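Methyl-coenzyme M reductase I beta subunit (Methanosarcina barkeri, PDB 1E6Y) forms, with its partner subunits, the nickel-porphinoid enzyme that releases methane from methyl-coenzyme M with coenzyme B as reductant, the last step of methanogenesis. Local coordinates at residues M21-P25 with T26-A30; S217-F220 with E221-G224; L247-D250 with I251-N255; L329-N332 with D333-K337. All blocks are in the same frame, centred on the assembly; numbering follows the deposited sequence.

Contact 1: M21-P25 with T26-A30; sequences MSLAP and TRNAA
Arg27 and Asn28 reach back to the carbonyls of Met21, Ser22 and Ala24 in a tight turn that joins a short 3-10 segment (it includes 21-23) to helix 29-40, with Asn28 at the helix N-cap. Backbone bonds fix the turn. Ala24 O accepts twice: Asn28 N comes at 2.7 Å from Ala24 O, almost in line with the carbonyl (C=O...N angle 179°), whereas Arg27 N, at 2.9 Å from the same Ala24 O, stands above the carbonyl plane.

Side-chain amide chemistry adds a second tie. The CG of Asn28 is trans to its own backbone N (chi1 -168°), which turns Asn28 ND2 back to Ser22 O at 2.9 Å with that oxygen in the amide plane; OD1 meanwhile caps Ile31 N in the first turn of the helix. A water also donates to Ser22 O.

The charged group works differently. Arg27 runs extended from CG to NE beside Met21, and Arg27 NH2 donates to Met21 O at 2.9 Å while also bridging to Glu230 on helix 228-241. NH1 bonds Val91 O of the second subunit, another copy of this protein, so one guanidinium spans the turn, a helix and the subunit interface. A leucine here would probably strand Glu230 without its counter-charge and leave Val91 O of the second subunit without this donor.

Van der Waals contacts complete the turn: Ala24 CB sits 3.3 Å from Arg27 NH2, and Met21 SD lies 3.7 Å from that same nitrogen.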
loop_
_atom_site.group_PDB
_atom_site.type_symbol
_atom_site.label_atom_id
_atom_site.label_comp_id
_atom_site.label_asym_id
_atom_site.label_seq_id
_atom_site.Cartn_x
_atom_site.Cartn_y
_atom_site.Cartn_z
ATOM N N MET E 21 16.115 26.274 -25.153
ATOM C CA MET E 21 15.008 26.708 -24.300
ATOM C C MET E 21 13.654 26.526 -24.981
ATOM O O MET E 21 12.639 26.328 -24.311
ATOM C CB MET E 21 15.183 28.174 -23.905
ATOM C CG MET E 21 16.330 28.421 -22.950
ATOM S SD MET E 21 16.073 27.619 -21.357
ATOM C CE MET E 21 17.762 27.232 -20.910
ATOM N N SER E 22 13.642 26.597 -26.309
ATOM C CA SER E 22 12.414 26.417 -27.074
ATOM C C SER E 22 12.006 24.949 -27.114
ATOM O O SER E 22 10.904 24.619 -27.547
ATOM C CB SER E 22 12.595 26.942 -28.501
ATOM O OG SER E 22 13.430 26.082 -29.253
ATOM N N LEU E 23 12.912 24.075 -26.682
ATOM C CA LEU E 23 12.664 22.636 -26.638
ATOM C C LEU E 23 12.080 22.181 -25.301
ATOM O O LEU E 23 11.730 21.011 -25.142
ATOM C CB LEU E 23 13.965 21.871 -26.914
ATOM C CG LEU E 23 14.645 22.141 -28.260
ATOM C CD1 LEU E 23 15.949 21.359 -28.347
ATOM C CD2 LEU E 23 13.711 21.760 -29.401
ATOM N N ALA E 24 12.004 23.095 -24.336
ATOM C CA ALA E 24 11.444 22.783 -23.023
ATOM C C ALA E 24 9.992 22.338 -23.155
ATOM O O ALA E 24 9.213 22.954 -23.884
ATOM C CB ALA E 24 11.533 23.995 -22.115
ATOM N N PRO E 25 9.606 21.261 -22.447
ATOM C CA PRO E 25 8.201 20.843 -22.372
ATOM C C PRO E 25 7.261 21.989 -21.994
ATOM O O PRO E 25 6.130 22.064 -22.475
ATOM C CB PRO E 25 8.221 19.747 -21.309
ATOM C CG PRO E 25 9.583 19.145 -21.456
ATOM C CD PRO E 25 10.485 20.326 -21.721
ATOM N N THR E 26 7.789 22.933 -21.220
ATOM C CA THR E 26 7.020 24.068 -20.726
ATOM C C THR E 26 6.861 25.193 -21.760
ATOM O O THR E 26 6.095 26.133 -21.542
ATOM C CB THR E 26 7.671 24.647 -19.456
ATOM O OG1 THR E 26 9.077 24.812 -19.677
ATOM C CG2 THR E 26 7.455 23.709 -18.270
ATOM N N ARG E 27 7.576 25.091 -22.880
ATOM C CA ARG E 27 7.513 26.112 -23.928
ATOM C C ARG E 27 7.166 25.544 -25.292
ATOM O O ARG E 27 6.637 26.265 -26.151
ATOM C CB ARG E 27 8.868 26.840 -24.061
ATOM C CG ARG E 27 9.255 27.597 -22.812
ATOM C CD ARG E 27 10.520 28.457 -22.990
ATOM N NE ARG E 27 10.966 28.867 -21.660
ATOM C CZ ARG E 27 11.871 28.169 -20.938
ATOM N NH1 ARG E 27 12.171 28.591 -19.727
ATOM N NH2 ARG E 27 12.386 27.095 -21.511
ATOM N N ASN E 28 7.536 24.291 -25.539
ATOM C CA ASN E 28 7.425 23.719 -26.879
ATOM C C ASN E 28 6.013 23.227 -27.182
ATOM O O ASN E 28 5.516 22.301 -26.543
ATOM C CB ASN E 28 8.426 22.570 -27.052
ATOM C CG ASN E 28 8.568 22.133 -28.499
ATOM O OD1 ASN E 28 7.807 21.297 -28.987
ATOM N ND2 ASN E 28 9.539 22.710 -29.197
ATOM N N ALA E 29 5.400 23.815 -28.207
ATOM C CA ALA E 29 4.029 23.490 -28.587
ATOM C C ALA E 29 3.869 22.047 -29.064
ATOM O O ALA E 29 2.882 21.392 -28.734
ATOM C CB ALA E 29 3.540 24.459 -29.663
ATOM N N ALA E 30 4.851 21.546 -29.813
ATOM C CA ALA E 30 4.814 20.170 -30.317
ATOM C C ALA E 30 4.867 19.142 -29.186
ATOM O O ALA E 30 4.095 18.182 -29.174
ATOM C CB ALA E 30 5.961 19.932 -31.296
HETATM O O HOH W 1 9.222 26.606 -28.467
#

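Contact 2: S217-F220 with E221-G224; sequences SGIF and EMGG
Met222 folds its side chain back over the last turn of helix 204-221 and meets Ile219, three residues earlier, where the chain leaves the helix in a Schellman motif. Its CG stands on the backbone-N side (chi1 -73°), which sets Met222 CG 3.2 Å from Gly218 O. The bend at chi3 (56°) then turns the methyl end toward Ile219, whose CD1 comes 3.8 Å from Met222 SD. The two chains run at a slant to each other, so sulfur and methyl ends meet rather than their lengths.

Ile219 uses its other branch for a different neighbour. Ile219 CG2 packs 3.7 Å from Gly224 O; a beta carbon on Gly224 would fall about 3.2 Å from Ile219 CG2, a tight fit that its glycine avoids. Glu221 extends beyond CG, roughly at right angles to Met222, and its carboxylate takes backbone N-H groups of Ala121 and Asp122 of the second subunit, another copy of this protein. Phe220 turns its ring outward from the motif, onto Glu230 and Leu234 of helix 228-241.

The backbone carries the motif's signature. Gly224 N donates to Ile219 O at 2.9 Å, and Gly223 N to Phe220 O at 3.1 Å, the latter from well above the carbonyl plane. Gly223 has positive phi (74°), a backbone shape that a residue without a side chain adopts easily.

With two bonds returning to the closing turn, the carbonyls of Ile219 and Phe220 find amide donors within the chain reversal itself, while the apolar Ile219-Met222 pair packs beside them in a fully buried setting.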
loop_
_atom_site.group_PDB
_atom_site.type_symbol
_atom_site.label_atom_id
_atom_site.label_comp_id
_atom_site.label_asym_id
_atom_site.label_seq_id
_atom_site.Cartn_x
_atom_site.Cartn_y
_atom_site.Cartn_z
ATOM N N SER E 217 9.853 15.610 -19.918
ATOM C CA SER E 217 8.593 16.190 -19.458
ATOM C C SER E 217 8.325 15.778 -18.014
ATOM O O SER E 217 7.871 16.588 -17.203
ATOM C CB SER E 217 7.435 15.745 -20.352
ATOM O OG SER E 217 7.551 16.310 -21.646
ATOM N N GLY E 218 8.705 14.546 -17.682
ATOM C CA GLY E 218 8.646 14.081 -16.308
ATOM C C GLY E 218 9.617 14.814 -15.398
ATOM O O GLY E 218 9.213 15.326 -14.355
ATOM N N ILE E 219 10.882 14.909 -15.807
ATOM C CA ILE E 219 11.893 15.626 -15.027
ATOM C C ILE E 219 11.466 17.074 -14.771
ATOM O O ILE E 219 11.599 17.575 -13.655
ATOM C CB ILE E 219 13.273 15.621 -15.736
ATOM C CG1 ILE E 219 13.731 14.180 -15.994
ATOM C CG2 ILE E 219 14.306 16.359 -14.890
ATOM C CD1 ILE E 219 13.837 13.321 -14.741
ATOM N N PHE E 220 10.846 17.697 -15.768
ATOM C CA PHE E 220 10.335 19.053 -15.612
ATOM C C PHE E 220 9.195 19.111 -14.596
ATOM O O PHE E 220 9.159 20.001 -13.746
ATOM C CB PHE E 220 9.870 19.611 -16.959
ATOM C CG PHE E 220 10.951 20.327 -17.723
ATOM C CD1 PHE E 220 12.030 19.627 -18.252
ATOM C CD2 PHE E 220 10.901 21.707 -17.895
ATOM C CE1 PHE E 220 13.045 20.290 -18.939
ATOM C CE2 PHE E 220 11.909 22.379 -18.580
ATOM C CZ PHE E 220 12.983 21.671 -19.103
ATOM N N GLU E 221 8.288 18.139 -14.650
ATOM C CA GLU E 221 7.172 18.109 -13.708
ATOM C C GLU E 221 7.632 17.725 -12.297
ATOM O O GLU E 221 6.993 18.096 -11.309
ATOM C CB GLU E 221 6.081 17.148 -14.193
ATOM C CG GLU E 221 4.740 17.372 -13.498
ATOM C CD GLU E 221 3.601 16.545 -14.070
ATOM O OE1 GLU E 221 3.842 15.674 -14.933
ATOM O OE2 GLU E 221 2.451 16.774 -13.645
ATOM N N MET E 222 8.771 17.037 -12.212
ATOM C CA MET E 222 9.405 16.700 -10.933
ATOM C C MET E 222 10.094 17.904 -10.292
ATOM O O MET E 222 10.579 17.820 -9.163
ATOM C CB MET E 222 10.455 15.601 -11.130
ATOM C CG MET E 222 9.902 14.216 -11.397
ATOM S SD MET E 222 11.157 13.141 -12.102
ATOM C CE MET E 222 12.465 13.258 -10.858
ATOM N N GLY E 223 10.198 18.998 -11.042
ATOM C CA GLY E 223 10.935 20.157 -10.570
ATOM C C GLY E 223 12.434 19.929 -10.618
ATOM O O GLY E 223 13.185 20.547 -9.861
ATOM N N GLY E 224 12.865 19.034 -11.505
ATOM C CA GLY E 224 14.275 18.714 -11.631
ATOM C C GLY E 224 14.961 19.462 -12.761
ATOM O O GLY E 224 16.094 19.144 -13.128
#

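Contact 3: L247-D250 with I251-N255; sequences LLYD and IVKEN
Leu247 O receives Ile251 N at 2.9 Å, the first of four successive i to i+4 backbone bonds that make residues 247-254 regular alpha helix. Val252 N on Leu248 O, Lys253 N on Tyr249 O and Glu254 N on Asp250 O follow, and the N-H...O angles are all 153° or more. Near the C-terminal end Asn255 ND2 returns 2.8 Å to Ile251 O, which lies close to the amide plane, and so adds a side-chain donor to a carbonyl of the last turns.

Side chains one turn apart form three pairs. Leu247 and Ile251 run side by side in the same direction, Leu247 CG 3.8 Å from Ile251 CD1; Leu247 makes this approach by pointing its CG away from the amide nitrogen (chi1 -171°). Leu248 CD1 meets Val252 CG2 more loosely, at 4.2 Å. Tyr249 and Lys253 also point the same way, and the aliphatic CD of Lys253 touches Tyr249 CE2 at 3.8 Å, so a methylene of the lysine, not its ammonium, meets the ring.

Glu254 sends its carboxylate to Arg270 and Arg271, with which it forms salt bridges, and to a hydrogen bond with Ser267, all three on helix 261-274.

Arg271 also packs on Leu247 and Ile251, while Leu248, Ile251 and Val252 rest on Leu308, Ala309 and Leu312 of helix 296-318; Tyr249 and Lys253, and Val252 as well, meet the gamma subunit, so helix 247-255 is wedged between two helices of its own chain and that partner.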
loop_
_atom_site.group_PDB
_atom_site.type_symbol
_atom_site.label_atom_id
_atom_site.label_comp_id
_atom_site.label_asym_id
_atom_site.label_seq_id
_atom_site.Cartn_x
_atom_site.Cartn_y
_atom_site.Cartn_z
ATOM N N LEU E 247 25.082 14.716 -34.064
ATOM C CA LEU E 247 26.146 14.081 -33.291
ATOM C C LEU E 247 25.837 12.612 -33.026
ATOM O O LEU E 247 26.658 11.739 -33.312
ATOM C CB LEU E 247 26.353 14.820 -31.966
ATOM C CG LEU E 247 27.578 14.413 -31.145
ATOM C CD1 LEU E 247 28.847 14.693 -31.940
ATOM C CD2 LEU E 247 27.596 15.172 -29.824
ATOM N N LEU E 248 24.624 12.343 -32.549
ATOM C CA LEU E 248 24.179 10.978 -32.286
ATOM C C LEU E 248 24.243 10.127 -33.551
ATOM O O LEU E 248 24.861 9.065 -33.559
ATOM C CB LEU E 248 22.746 10.982 -31.739
ATOM C CG LEU E 248 22.045 9.624 -31.607
ATOM C CD1 LEU E 248 22.740 8.767 -30.555
ATOM C CD2 LEU E 248 20.591 9.843 -31.241
ATOM N N TYR E 249 23.647 10.632 -34.628
ATOM C CA TYR E 249 23.622 9.928 -35.904
ATOM C C TYR E 249 25.030 9.658 -36.440
ATOM O O TYR E 249 25.317 8.556 -36.912
ATOM C CB TYR E 249 22.821 10.735 -36.932
ATOM C CG TYR E 249 22.727 10.070 -38.284
ATOM C CD1 TYR E 249 21.704 9.170 -38.570
ATOM C CD2 TYR E 249 23.696 10.299 -39.262
ATOM C CE1 TYR E 249 21.647 8.509 -39.792
ATOM C CE2 TYR E 249 23.651 9.644 -40.484
ATOM C CZ TYR E 249 22.625 8.750 -40.745
ATOM O OH TYR E 249 22.579 8.101 -41.957
ATOM N N ASP E 250 25.888 10.672 -36.392
ATOM C CA ASP E 250 27.239 10.567 -36.935
ATOM C C ASP E 250 28.111 9.603 -36.143
ATOM O O ASP E 250 28.884 8.839 -36.724
ATOM C CB ASP E 250 27.912 11.944 -36.976
ATOM C CG ASP E 250 27.399 12.818 -38.111
ATOM O OD1 ASP E 250 26.675 12.318 -38.997
ATOM O OD2 ASP E 250 27.730 14.020 -38.119
ATOM N N ILE E 251 27.984 9.636 -34.820
ATOM C CA ILE E 251 28.753 8.738 -33.965
ATOM C C ILE E 251 28.329 7.290 -34.197
ATOM O O ILE E 251 29.178 6.405 -34.331
ATOM C CB ILE E 251 28.597 9.111 -32.469
ATOM C CG1 ILE E 251 29.299 10.448 -32.206
ATOM C CG2 ILE E 251 29.197 8.021 -31.580
ATOM C CD1 ILE E 251 29.130 10.979 -30.792
ATOM N N VAL E 252 27.025 7.071 -34.349
ATOM C CA VAL E 252 26.506 5.741 -34.651
ATOM C C VAL E 252 26.996 5.270 -36.019
ATOM O O VAL E 252 27.506 4.155 -36.149
ATOM C CB VAL E 252 24.956 5.720 -34.617
ATOM C CG1 VAL E 252 24.427 4.380 -35.118
ATOM C CG2 VAL E 252 24.468 5.968 -33.198
ATOM N N LYS E 253 26.933 6.156 -37.009
ATOM C CA LYS E 253 27.308 5.795 -38.371
ATOM C C LYS E 253 28.781 5.408 -38.497
ATOM O O LYS E 253 29.110 4.418 -39.149
ATOM C CB LYS E 253 26.982 6.937 -39.335
ATOM C CG LYS E 253 27.164 6.571 -40.797
ATOM C CD LYS E 253 26.749 7.714 -41.699
ATOM C CE LYS E 253 27.285 7.535 -43.109
ATOM N NZ LYS E 253 26.725 6.316 -43.750
ATOM N N GLU E 254 29.661 6.146 -37.825
ATOM C CA GLU E 254 31.091 5.871 -37.923
ATOM C C GLU E 254 31.535 4.680 -37.076
ATOM O O GLU E 254 32.665 4.207 -37.205
ATOM C CB GLU E 254 31.907 7.115 -37.557
ATOM C CG GLU E 254 31.893 7.499 -36.084
ATOM C CD GLU E 254 32.582 8.832 -35.825
ATOM O OE1 GLU E 254 32.757 9.192 -34.644
ATOM O OE2 GLU E 254 32.931 9.537 -36.798
ATOM N N ASN E 255 30.633 4.187 -36.229
ATOM C CA ASN E 255 30.898 3.000 -35.418
ATOM C C ASN E 255 29.997 1.829 -35.810
ATOM O O ASN E 255 30.034 0.773 -35.183
ATOM C CB ASN E 255 30.696 3.319 -33.934
ATOM C CG ASN E 255 31.825 4.146 -33.353
ATOM O OD1 ASN E 255 32.894 3.623 -33.041
ATOM N ND2 ASN E 255 31.578 5.438 -33.164
#

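Contact 4: L329-N332 with D333-K337; sequences LYFN and DILEK
Asp333 and Tyr330 lie side by side on a buried stretch of alpha helix 323-339, their ring and carboxylate planes 29° apart. Asp333 OD2 stands 4.0 Å from Tyr330 CE2, approaching the ring obliquely, and Leu329 runs alongside with Leu329 CD2 4.2 Å from Asp333 OD2. The same Leu329 methyl covers one face of the Tyr330 ring toward its rim, so leucine, tyrosine and aspartate form one cluster. Asp333 reaches it because a chi1 of -167° carries its carboxylate to the side remote from the main-chain nitrogen.

The carboxylate is gripped from several directions. Lys337, one turn on, brings NZ 2.9 Å to Asp333 OD1 on the syn side, a salt bridge along the helix; Tyr103 of the gamma subunit bonds OD2, which also pairs with a basic side chain of another protein chain. An alanine in its place would probably leave the Lys337 ammonium without its partner in the helix and Tyr103 of the gamma subunit without this acceptor. Tyr330 OH turns to Thr116 of the gamma subunit, so this face belongs to the subunit interface.

On another face Phe331 and Leu335 point the same way, Phe331 CE2 3.8 Å from Leu335 CD2, and pack against helices 261-274 and 296-318. Between the two pairs, Ile334 lays its terminal CD1 4.1 Å from Tyr330 CB.

Regular i to i+4 bonds set the spacing of these side chains: Ile334 N reaches Tyr330 O at 2.8 Å, and Asp333 N donates to Leu329 O at 2.9 Å.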
loop_
_atom_site.group_PDB
_atom_site.type_symbol
_atom_site.label_atom_id
_atom_site.label_comp_id
_atom_site.label_asym_id
_atom_site.label_seq_id
_atom_site.Cartn_x
_atom_site.Cartn_y
_atom_site.Cartn_z
ATOM N N LEU E 329 25.979 0.785 -18.578
ATOM C CA LEU E 329 26.948 0.637 -17.494
ATOM C C LEU E 329 28.360 0.888 -18.009
ATOM O O LEU E 329 29.047 1.806 -17.557
ATOM C CB LEU E 329 26.862 -0.773 -16.897
ATOM C CG LEU E 329 27.274 -0.988 -15.433
ATOM C CD1 LEU E 329 26.973 -2.431 -15.053
ATOM C CD2 LEU E 329 28.750 -0.685 -15.215
ATOM N N TYR E 330 28.762 0.108 -19.006
ATOM C CA TYR E 330 30.154 0.080 -19.414
ATOM C C TYR E 330 30.599 1.229 -20.296
ATOM O O TYR E 330 31.745 1.660 -20.193
ATOM C CB TYR E 330 30.485 -1.268 -20.055
ATOM C CG TYR E 330 30.547 -2.360 -19.018
ATOM C CD1 TYR E 330 29.526 -3.302 -18.914
ATOM C CD2 TYR E 330 31.484 -2.295 -17.990
ATOM C CE1 TYR E 330 29.421 -4.130 -17.798
ATOM C CE2 TYR E 330 31.388 -3.111 -16.874
ATOM C CZ TYR E 330 30.352 -4.017 -16.775
ATOM O OH TYR E 330 30.198 -4.730 -15.611
ATOM N N PHE E 331 29.679 1.818 -21.057
ATOM C CA PHE E 331 30.038 3.020 -21.809
ATOM C C PHE E 331 30.519 4.092 -20.841
ATOM O O PHE E 331 31.571 4.701 -21.048
ATOM C CB PHE E 331 28.856 3.568 -22.621
ATOM C CG PHE E 331 29.132 4.920 -23.224
ATOM C CD1 PHE E 331 29.969 5.038 -24.331
ATOM C CD2 PHE E 331 28.717 6.080 -22.574
ATOM C CE1 PHE E 331 30.408 6.291 -24.769
ATOM C CE2 PHE E 331 29.151 7.337 -23.004
ATOM C CZ PHE E 331 30.000 7.440 -24.101
ATOM N N ASN E 332 29.752 4.296 -19.771
ATOM C CA ASN E 332 30.038 5.350 -18.810
ATOM C C ASN E 332 31.181 4.998 -17.870
ATOM O O ASN E 332 32.020 5.845 -17.562
ATOM C CB ASN E 332 28.775 5.681 -18.016
ATOM C CG ASN E 332 27.789 6.480 -18.834
ATOM O OD1 ASN E 332 28.032 7.644 -19.141
ATOM N ND2 ASN E 332 26.742 5.819 -19.313
ATOM N N ASP E 333 31.234 3.735 -17.452
ATOM C CA ASP E 333 32.333 3.224 -16.638
ATOM C C ASP E 333 33.665 3.399 -17.372
ATOM O O ASP E 333 34.595 4.016 -16.848
ATOM C CB ASP E 333 32.090 1.744 -16.322
ATOM C CG ASP E 333 33.003 1.200 -15.229
ATOM O OD1 ASP E 333 33.845 1.950 -14.690
ATOM O OD2 ASP E 333 32.868 0.004 -14.902
ATOM N N ILE E 334 33.715 2.927 -18.615
ATOM C CA ILE E 334 34.938 2.981 -19.413
ATOM C C ILE E 334 35.274 4.414 -19.841
ATOM O O ILE E 334 36.449 4.781 -19.918
ATOM C CB ILE E 334 34.833 2.080 -20.671
ATOM C CG1 ILE E 334 34.609 0.626 -20.257
ATOM C CG2 ILE E 334 36.113 2.165 -21.494
ATOM C CD1 ILE E 334 34.251 -0.283 -21.417
ATOM N N LEU E 335 34.244 5.233 -20.051
ATOM C CA LEU E 335 34.439 6.649 -20.364
ATOM C C LEU E 335 35.160 7.365 -19.229
ATOM O O LEU E 335 36.054 8.178 -19.472
ATOM C CB LEU E 335 33.094 7.337 -20.628
ATOM C CG LEU E 335 33.140 8.827 -20.982
ATOM C CD1 LEU E 335 33.875 9.021 -22.298
ATOM C CD2 LEU E 335 31.727 9.380 -21.075
ATOM N N GLU E 336 34.763 7.071 -17.991
ATOM C CA GLU E 336 35.408 7.671 -16.830
ATOM C C GLU E 336 36.862 7.226 -16.727
ATOM O O GLU E 336 37.744 8.028 -16.418
ATOM C CB GLU E 336 34.668 7.296 -15.543
ATOM C CG GLU E 336 33.283 7.918 -15.405
ATOM C CD GLU E 336 32.717 7.797 -14.000
ATOM O OE1 GLU E 336 33.193 6.933 -13.234
ATOM O OE2 GLU E 336 31.775 8.545 -13.668
ATOM N N LYS E 337 37.104 5.945 -16.990
ATOM C CA LYS E 337 38.451 5.388 -16.915
ATOM C C LYS E 337 39.342 5.884 -18.049
ATOM O O LYS E 337 40.555 6.014 -17.884
ATOM C CB LYS E 337 38.387 3.860 -16.906
ATOM C CG LYS E 337 38.005 3.305 -15.546
ATOM C CD LYS E 337 37.633 1.841 -15.592
ATOM C CE LYS E 337 37.467 1.292 -14.179
ATOM N NZ LYS E 337 36.451 2.047 -13.382
#

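Overall arrangement
From the N terminus, the four contacts follow in series, each local, so none encloses or crosses another. Contact 1 turns the chain from strand 13-19 into helix 29-40, and contact 2, nearly 190 residues later, closes helix 204-221. These two touch: Pro25 CD packs on Phe220 CE1 at 3.8 Å, joining the N-terminal and C-terminal parts of the chain, and both meet the second copy of this subunit. Contacts 3 and 4 lie within helices 247-255 and 323-339, their centres about 18 Å apart and not touching; both pack on helices 261-274 and 296-318, which link them, and both face the gamma subunit.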